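Local coordinates for chitosanase (Gynuella sunshinyii YC6258, PDB 6X2Q), which probably hydrolyses chitosan as a family 46 glycoside hydrolase and is seen here with glucosamine units bound in its cleft, at residues Q95-A100 with P104-V109; E55-Y60 with N67-F72. All coordinates share one frame; numbering follows the deposited sequence.

Contact 1. Residues Q95-A100 with P104-V109; sequences QRWADA and PVFRQV
The indole of Trp-97 receives the rim of the Phe-106 ring on one face: this is a T-shaped (edge-to-face) pair, with the ring planes at 76° and the centroids of the phenyl ring and the six-membered indole ring 4.9 Å apart. Phe-106 CZ stands 3.6 Å above the indole plane, and the neighbouring CE2 comes to 3.8 Å from Trp-97 CE2, so the positively polarised C-H rim of the phenyl meets the electron-rich face of the tryptophan. One face of the phenyl carries the methyl group of Ala-100, a CH-pi contact in which CB sits 3.9 Å from the Phe-106 centroid, nearly straight above the ring, 17° from its perpendicular. Alanine suits this position because its CB points toward helix 104-129 and is small enough to let the ring close on the backbone of helix 93-100, Phe-106 CD2 lying 3.5 Å from Ala-100 C. With CG anti to the backbone N (chi1 -174°), the ring is carried to helix 93-100, where its face meets the alanine and its edge the indole. The buried indole N-H of Trp-97 is satisfied by the backbone O of Tyr-27, which should help to fix the plane that Phe-106 abuts. The corner itself is tied by Arg-107 NH1, which donates to Ser-101 O in the short connection. The contact thus joins the end of helix 93-100 to the start of helix 104-129, and Val-56 of helix 52-63 touches both aromatic side chains.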
ATOM      1  N   GLN A  95       8.476  19.721  -1.745  1.00 42.53           N
ATOM      2  CA  GLN A  95       9.221  20.081  -2.944  1.00 45.99           C
ATOM      3  C   GLN A  95      10.533  19.318  -3.021  1.00 41.42           C
ATOM      4  O   GLN A  95      10.916  18.842  -4.097  1.00 42.75           O
ATOM      5  CB  GLN A  95       9.469  21.588  -2.999  1.00 47.21           C
ATOM      6  CG  GLN A  95       9.924  22.076  -4.385  1.00 48.73           C
ATOM      7  CD  GLN A  95       8.790  22.129  -5.408  1.00 61.39           C
ATOM      8  OE1 GLN A  95       8.245  21.098  -5.800  1.00 59.28           O
ATOM      9  NE2 GLN A  95       8.440  23.340  -5.851  1.00 70.05           N
ATOM     10  N   ARG A  96      11.212  19.148  -1.886  1.00 39.10           N
ATOM     11  CA  ARG A  96      12.501  18.460  -1.903  1.00 41.10           C
ATOM     12  C   ARG A  96      12.339  16.976  -2.241  1.00 42.49           C
ATOM     13  O   ARG A  96      13.149  16.410  -2.990  1.00 36.88           O
ATOM     14  CB  ARG A  96      13.202  18.660  -0.560  1.00 41.27           C
ATOM     15  CG  ARG A  96      13.407  20.140  -0.211  1.00 45.40           C
ATOM     16  CD  ARG A  96      14.807  20.440   0.300  1.00 47.42           C
ATOM     17  NE  ARG A  96      15.052  21.878   0.468  1.00 54.87           N
ATOM     18  CZ  ARG A  96      16.209  22.400   0.879  1.00 56.02           C
ATOM     19  NH1 ARG A  96      17.233  21.608   1.176  1.00 46.81           N
ATOM     20  NH2 ARG A  96      16.345  23.716   0.997  1.00 59.24           N
ATOM     21  N   TRP A  97      11.289  16.339  -1.707  1.00 42.14           N
ATOM     22  CA  TRP A  97      10.978  14.955  -2.061  1.00 38.16           C
ATOM     23  C   TRP A  97      10.766  14.806  -3.561  1.00 38.77           C
ATOM     24  O   TRP A  97      11.308  13.885  -4.187  1.00 35.21           O
ATOM     25  CB  TRP A  97       9.740  14.475  -1.302  1.00 34.36           C
ATOM     26  CG  TRP A  97       9.444  13.017  -1.551  1.00 34.79           C
ATOM     27  CD1 TRP A  97       8.884  12.469  -2.669  1.00 28.81           C
ATOM     28  CD2 TRP A  97       9.728  11.927  -0.665  1.00 26.62           C
ATOM     29  NE1 TRP A  97       8.787  11.110  -2.523  1.00 34.35           N
ATOM     30  CE2 TRP A  97       9.302  10.752  -1.304  1.00 29.06           C
ATOM     31  CE3 TRP A  97      10.286  11.839   0.615  1.00 30.71           C
ATOM     32  CZ2 TRP A  97       9.428   9.496  -0.717  1.00 29.23           C
ATOM     33  CZ3 TRP A  97      10.406  10.594   1.203  1.00 29.42           C
ATOM     34  CH2 TRP A  97       9.977   9.434   0.536  1.00 27.70           C
ATOM     35  N   ALA A  98       9.962  15.701  -4.153  1.00 37.57           N
ATOM     36  CA  ALA A  98       9.778  15.686  -5.603  1.00 36.22           C
ATOM     37  C   ALA A  98      11.117  15.805  -6.338  1.00 39.94           C
ATOM     38  O   ALA A  98      11.377  15.081  -7.307  1.00 38.13           O
ATOM     39  CB  ALA A  98       8.827  16.808  -6.019  1.00 41.40           C
ATOM     40  N   ASP A  99      11.994  16.704  -5.885  1.00 39.68           N
ATOM     41  CA  ASP A  99      13.267  16.852  -6.581  1.00 40.10           C
ATOM     42  C   ASP A  99      14.167  15.643  -6.342  1.00 39.59           C
ATOM     43  O   ASP A  99      14.781  15.129  -7.284  1.00 36.15           O
ATOM     44  CB  ASP A  99      13.956  18.151  -6.162  1.00 39.24           C
ATOM     45  CG  ASP A  99      13.191  19.395  -6.624  1.00 50.06           C
ATOM     46  OD1 ASP A  99      12.609  19.353  -7.737  1.00 54.59           O
ATOM     47  OD2 ASP A  99      13.182  20.411  -5.892  1.00 48.78           O
ATOM     48  N   ALA A 100      14.233  15.161  -5.097  1.00 32.23           N
ATOM     49  CA  ALA A 100      15.012  13.965  -4.823  1.00 36.32           C
ATOM     50  C   ALA A 100      14.582  12.806  -5.726  1.00 38.32           C
ATOM     51  O   ALA A 100      15.429  12.059  -6.222  1.00 34.71           O
ATOM     52  CB  ALA A 100      14.887  13.592  -3.347  1.00 35.26           C
ATOM     53  N   PRO A 104      17.458   8.369  -9.871  1.00 37.42           N
ATOM     54  CA  PRO A 104      17.084   6.942  -9.860  1.00 30.47           C
ATOM     55  C   PRO A 104      17.495   6.225  -8.595  1.00 34.40           C
ATOM     56  O   PRO A 104      16.872   5.215  -8.236  1.00 30.63           O
ATOM     57  CB  PRO A 104      17.826   6.365 -11.073  1.00 39.15           C
ATOM     58  CG  PRO A 104      18.372   7.531 -11.831  1.00 40.73           C
ATOM     59  CD  PRO A 104      18.477   8.667 -10.894  1.00 35.67           C
ATOM     60  N   VAL A 105      18.527   6.712  -7.902  1.00 32.51           N
ATOM     61  CA  VAL A 105      18.979   6.030  -6.694  1.00 36.44           C
ATOM     62  C   VAL A 105      17.976   6.234  -5.563  1.00 32.65           C
ATOM     63  O   VAL A 105      17.738   5.324  -4.757  1.00 32.42           O
ATOM     64  CB  VAL A 105      20.387   6.506  -6.289  1.00 35.27           C
ATOM     65  CG1 VAL A 105      20.830   5.793  -5.021  1.00 33.86           C
ATOM     66  CG2 VAL A 105      21.400   6.277  -7.423  1.00 38.78           C
ATOM     67  N   PHE A 106      17.389   7.434  -5.479  1.00 31.67           N
ATOM     68  CA  PHE A 106      16.327   7.691  -4.506  1.00 31.09           C
ATOM     69  C   PHE A 106      15.104   6.832  -4.795  1.00 31.55           C
ATOM     70  O   PHE A 106      14.537   6.227  -3.880  1.00 31.44           O
ATOM     71  CB  PHE A 106      15.943   9.170  -4.512  1.00 31.56           C
ATOM     72  CG  PHE A 106      14.963   9.543  -3.432  1.00 37.16           C
ATOM     73  CD1 PHE A 106      15.298   9.404  -2.095  1.00 35.93           C
ATOM     74  CD2 PHE A 106      13.720  10.054  -3.751  1.00 34.69           C
ATOM     75  CE1 PHE A 106      14.395   9.747  -1.098  1.00 37.66           C
ATOM     76  CE2 PHE A 106      12.812  10.406  -2.753  1.00 33.08           C
ATOM     77  CZ  PHE A 106      13.148  10.246  -1.430  1.00 33.98           C
ATOM     78  N   ARG A 107      14.693   6.767  -6.066  1.00 28.12           N
ATOM     79  CA  ARG A 107      13.599   5.881  -6.453  1.00 34.48           C
ATOM     80  C   ARG A 107      13.914   4.439  -6.088  1.00 32.67           C
ATOM     81  O   ARG A 107      13.037   3.705  -5.613  1.00 31.55           O
ATOM     82  CB  ARG A 107      13.322   6.023  -7.951  1.00 33.54           C
ATOM     83  CG  ARG A 107      13.022   7.481  -8.343  1.00 35.76           C
ATOM     84  CD  ARG A 107      12.204   7.593  -9.619  1.00 35.01           C
ATOM     85  NE  ARG A 107      12.932   7.108 -10.791  1.00 39.36           N
ATOM     86  CZ  ARG A 107      13.805   7.834 -11.490  1.00 36.35           C
ATOM     87  NH1 ARG A 107      14.078   9.086 -11.146  1.00 38.19           N
ATOM     88  NH2 ARG A 107      14.407   7.309 -12.538  1.00 35.13           N
ATOM     89  N   GLN A 108      15.174   4.033  -6.252  1.00 29.69           N
ATOM     90  CA  GLN A 108      15.575   2.673  -5.899  1.00 32.76           C
ATOM     91  C   GLN A 108      15.402   2.415  -4.406  1.00 31.66           C
ATOM     92  O   GLN A 108      14.931   1.343  -4.008  1.00 31.31           O
ATOM     93  CB  GLN A 108      17.026   2.421  -6.333  1.00 28.47           C
ATOM     94  CG  GLN A 108      17.556   1.020  -6.006  1.00 27.84           C
ATOM     95  CD  GLN A 108      16.765  -0.088  -6.706  1.00 35.22           C
ATOM     96  OE1 GLN A 108      16.675  -0.119  -7.929  1.00 30.04           O
ATOM     97  NE2 GLN A 108      16.184  -0.993  -5.922  1.00 34.58           N
ATOM     98  N   VAL A 109      15.763   3.395  -3.566  1.00 29.65           N
ATOM     99  CA  VAL A 109      15.544   3.264  -2.125  1.00 27.76           C
ATOM    100  C   VAL A 109      14.057   3.066  -1.829  1.00 28.77           C
ATOM    101  O   VAL A 109      13.678   2.246  -0.983  1.00 25.56           O
ATOM    102  CB  VAL A 109      16.115   4.492  -1.379  1.00 32.16           C
ATOM    103  CG1 VAL A 109      15.723   4.471   0.106  1.00 27.03           C
ATOM    104  CG2 VAL A 109      17.637   4.557  -1.517  1.00 28.95           C
TER

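Contact 2. Residues E55-Y60 with N67-F72; sequences EVIQRY and NILVPF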
ATOM      1  N   GLU A  55      12.475   6.060   7.166  1.00 34.20           N
ATOM      2  CA  GLU A  55      13.373   5.013   6.720  1.00 37.43           C
ATOM      3  C   GLU A  55      13.913   5.299   5.323  1.00 37.36           C
ATOM      4  O   GLU A  55      15.103   5.094   5.064  1.00 33.29           O
ATOM      5  CB  GLU A  55      12.676   3.665   6.763  1.00 35.39           C
ATOM      6  CG  GLU A  55      13.649   2.558   6.511  1.00 42.38           C
ATOM      7  CD  GLU A  55      12.977   1.237   6.311  1.00 43.80           C
ATOM      8  OE1 GLU A  55      13.669   0.299   5.872  1.00 47.30           O
ATOM      9  OE2 GLU A  55      11.764   1.140   6.589  1.00 42.27           O
ATOM     10  N   VAL A  56      13.062   5.793   4.417  1.00 33.22           N
ATOM     11  CA  VAL A  56      13.517   6.095   3.064  1.00 30.55           C
ATOM     12  C   VAL A  56      14.638   7.132   3.107  1.00 39.57           C
ATOM     13  O   VAL A  56      15.718   6.941   2.525  1.00 33.04           O
ATOM     14  CB  VAL A  56      12.335   6.569   2.197  1.00 28.91           C
ATOM     15  CG1 VAL A  56      12.822   7.137   0.880  1.00 29.85           C
ATOM     16  CG2 VAL A  56      11.329   5.426   1.953  1.00 32.47           C
ATOM     17  N   ILE A  57      14.409   8.234   3.826  1.00 38.38           N
ATOM     18  CA  ILE A  57      15.390   9.309   3.841  1.00 34.31           C
ATOM     19  C   ILE A  57      16.644   8.867   4.574  1.00 35.80           C
ATOM     20  O   ILE A  57      17.758   9.149   4.127  1.00 33.68           O
ATOM     21  CB  ILE A  57      14.762  10.591   4.425  1.00 37.06           C
ATOM     22  CG1 ILE A  57      13.690  11.094   3.453  1.00 34.68           C
ATOM     23  CG2 ILE A  57      15.819  11.705   4.684  1.00 29.83           C
ATOM     24  CD1 ILE A  57      12.767  12.170   4.012  1.00 34.91           C
ATOM     25  N   GLN A  58      16.496   8.105   5.665  1.00 37.91           N
ATOM     26  CA  GLN A  58      17.679   7.602   6.362  1.00 37.65           C
ATOM     27  C   GLN A  58      18.512   6.700   5.459  1.00 40.43           C
ATOM     28  O   GLN A  58      19.734   6.865   5.353  1.00 35.64           O
ATOM     29  CB  GLN A  58      17.286   6.865   7.642  1.00 38.49           C
ATOM     30  CG  GLN A  58      17.078   7.812   8.807  1.00 40.21           C
ATOM     31  CD  GLN A  58      16.675   7.118  10.099  1.00 47.08           C
ATOM     32  OE1 GLN A  58      16.132   6.005  10.091  1.00 45.94           O
ATOM     33  NE2 GLN A  58      16.923   7.790  11.226  1.00 49.39           N
ATOM     34  N   ARG A  59      17.874   5.737   4.793  1.00 38.17           N
ATOM     35  CA  ARG A  59      18.650   4.867   3.923  1.00 38.06           C
ATOM     36  C   ARG A  59      19.296   5.666   2.802  1.00 37.41           C
ATOM     37  O   ARG A  59      20.450   5.421   2.444  1.00 36.30           O
ATOM     38  CB  ARG A  59      17.772   3.751   3.372  1.00 35.66           C
ATOM     39  CG  ARG A  59      17.216   2.908   4.487  1.00 46.41           C
ATOM     40  CD  ARG A  59      16.420   1.747   3.973  1.00 42.93           C
ATOM     41  NE  ARG A  59      17.280   0.779   3.323  1.00 55.42           N
ATOM     42  CZ  ARG A  59      16.862  -0.409   2.913  1.00 52.13           C
ATOM     43  NH1 ARG A  59      15.602  -0.760   3.106  1.00 48.28           N
ATOM     44  NH2 ARG A  59      17.704  -1.242   2.317  1.00 56.36           N
ATOM     45  N   TYR A  60      18.575   6.642   2.254  1.00 34.32           N
ATOM     46  CA  TYR A  60      19.141   7.449   1.190  1.00 32.77           C
ATOM     47  C   TYR A  60      20.329   8.255   1.697  1.00 39.52           C
ATOM     48  O   TYR A  60      21.321   8.431   0.981  1.00 34.10           O
ATOM     49  CB  TYR A  60      18.068   8.362   0.619  1.00 36.01           C
ATOM     50  CG  TYR A  60      18.513   9.224  -0.541  1.00 37.81           C
ATOM     51  CD1 TYR A  60      18.981   8.650  -1.723  1.00 33.22           C
ATOM     52  CD2 TYR A  60      18.447  10.614  -0.462  1.00 35.84           C
ATOM     53  CE1 TYR A  60      19.378   9.444  -2.798  1.00 35.95           C
ATOM     54  CE2 TYR A  60      18.842  11.417  -1.528  1.00 36.35           C
ATOM     55  CZ  TYR A  60      19.318  10.832  -2.689  1.00 40.58           C
ATOM     56  OH  TYR A  60      19.705  11.629  -3.752  1.00 42.07           O
ATOM     57  N   ASN A  67      22.420  15.326   1.051  1.00 46.91           N
ATOM     58  CA  ASN A  67      21.265  15.423   0.129  1.00 47.20           C
ATOM     59  C   ASN A  67      20.320  16.504   0.655  1.00 42.90           C
ATOM     60  O   ASN A  67      20.389  16.824   1.810  1.00 42.91           O
ATOM     61  CB  ASN A  67      20.610  14.069  -0.133  1.00 40.99           C
ATOM     62  CG  ASN A  67      19.847  13.558   1.054  1.00 40.89           C
ATOM     63  OD1 ASN A  67      18.824  14.093   1.400  1.00 44.15           O
ATOM     64  ND2 ASN A  67      20.344  12.526   1.678  1.00 37.26           N
ATOM     65  N   ILE A  68      19.454  17.016  -0.197  1.00 40.02           N
ATOM     66  CA  ILE A  68      18.547  18.086   0.192  1.00 45.29           C
ATOM     67  C   ILE A  68      17.525  17.688   1.258  1.00 45.26           C
ATOM     68  O   ILE A  68      16.871  18.568   1.818  1.00 44.06           O
ATOM     69  CB  ILE A  68      17.856  18.590  -1.088  1.00 46.46           C
ATOM     70  CG1 ILE A  68      17.066  17.437  -1.722  1.00 36.23           C
ATOM     71  CG2 ILE A  68      18.903  19.145  -2.056  1.00 32.78           C
ATOM     72  CD1 ILE A  68      16.408  17.768  -3.057  1.00 33.28           C
ATOM     73  N   LEU A  69      17.367  16.399   1.573  1.00 42.83           N
ATOM     74  CA  LEU A  69      16.393  15.976   2.577  1.00 43.58           C
ATOM     75  C   LEU A  69      16.990  15.800   3.963  1.00 43.59           C
ATOM     76  O   LEU A  69      16.235  15.608   4.927  1.00 42.91           O
ATOM     77  CB  LEU A  69      15.716  14.660   2.160  1.00 40.38           C
ATOM     78  CG  LEU A  69      14.907  14.679   0.868  1.00 39.45           C
ATOM     79  CD1 LEU A  69      14.533  13.266   0.477  1.00 39.37           C
ATOM     80  CD2 LEU A  69      13.664  15.517   1.039  1.00 40.32           C
ATOM     81  N   VAL A  70      18.313  15.859   4.088  1.00 41.49           N
ATOM     82  CA  VAL A  70      18.951  15.621   5.384  1.00 43.93           C
ATOM     83  C   VAL A  70      18.460  16.572   6.473  1.00 37.27           C
ATOM     84  O   VAL A  70      18.332  16.139   7.628  1.00 35.93           O
ATOM     85  CB  VAL A  70      20.475  15.626   5.230  1.00 45.34           C
ATOM     86  CG1 VAL A  70      21.144  15.328   6.559  1.00 42.46           C
ATOM     87  CG2 VAL A  70      20.896  14.606   4.188  1.00 41.32           C
ATOM     88  N   PRO A  71      18.203  17.858   6.211  1.00 38.90           N
ATOM     89  CA  PRO A  71      17.819  18.744   7.327  1.00 46.18           C
ATOM     90  C   PRO A  71      16.535  18.320   8.038  1.00 44.74           C
ATOM     91  O   PRO A  71      16.291  18.761   9.166  1.00 48.24           O
ATOM     92  CB  PRO A  71      17.659  20.113   6.645  1.00 43.11           C
ATOM     93  CG  PRO A  71      18.514  20.030   5.435  1.00 45.47           C
ATOM     94  CD  PRO A  71      18.345  18.624   4.958  1.00 42.27           C
ATOM     95  N   PHE A  72      15.713  17.469   7.429  1.00 45.51           N
ATOM     96  CA  PHE A  72      14.471  17.054   8.065  1.00 40.85           C
ATOM     97  C   PHE A  72      14.637  15.842   8.967  1.00 40.69           C
ATOM     98  O   PHE A  72      13.701  15.504   9.687  1.00 45.67           O
ATOM     99  CB  PHE A  72      13.415  16.794   6.996  1.00 39.42           C
ATOM    100  CG  PHE A  72      13.111  18.007   6.149  1.00 44.28           C
ATOM    101  CD1 PHE A  72      12.258  19.009   6.619  1.00 43.98           C
ATOM    102  CD2 PHE A  72      13.693  18.164   4.899  1.00 42.91           C
ATOM    103  CE1 PHE A  72      11.973  20.146   5.842  1.00 44.09           C
ATOM    104  CE2 PHE A  72      13.416  19.295   4.110  1.00 46.39           C
ATOM    105  CZ  PHE A  72      12.552  20.290   4.586  1.00 45.47           C
TER
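The helical segment 55-60 faces a type I beta turn running from Asn-67 to Val-70, and the backbones come nearest at Ile-57 and Leu-69, whose CA atoms are 6.9 Å apart. Their side chains meet by apolar packing and cross at about a right angle, Ile-57 CG1 lying 3.8 Å from Leu-69 CD1, while the other branch of the isoleucine, CG2, rests near Leu-69 CB. Branching at CB lets one residue meet the leucine at both its base and its tip. One helical turn on, the Tyr-60 ring lies against Asn-67, its plane 44° from the amide, with CD2 3.4 Å from Asn-67 ND2. Tyr-60 OH, at the far end of the ring, is hydrogen-bonded to Asn-103 ND2. The asparagine also organises its own turn. Its CG is placed between the backbone N and the carbonyl carbon (chi1 72°), and OD1 accepts from Leu-69 N at 2.7 Å with an N-H...O angle of 142°, a bent bond. ND2 turns to Ser-61 OG and Arg-64 O, so both ends of this buried amide are engaged. A leucine in place of Asn-67 would probably leave Leu-69 N without its side-chain acceptor and Arg-64 O without the amide donor, setting the turn freer to move. This is an Asx turn overlapping a beta turn, folding the loop after helix 52-63 back onto that helix.

In the fold
From the N terminus, helix 52-63 comes first, and contact 2 closes the short loop that brings 67-72 back against it before helix 73-82 begins. Contact 1 follows further on, closing the tight corner between helices 93-100 and 104-129. The two closures are in series, neither nested nor crossed, yet their centres lie about 10 Å apart. They meet directly: Arg-96 NH1 probably hydrogen-bonds to Ile-68 O at 3.1 Å, and the rings of Phe-106 and Tyr-60 pack edge-to-face. Leu-69 also touches Arg-96, Ala-100 and Phe-106. Helix 52-63, its following loop and the helical corner therefore share one buried core, on the same side of the chain's centre.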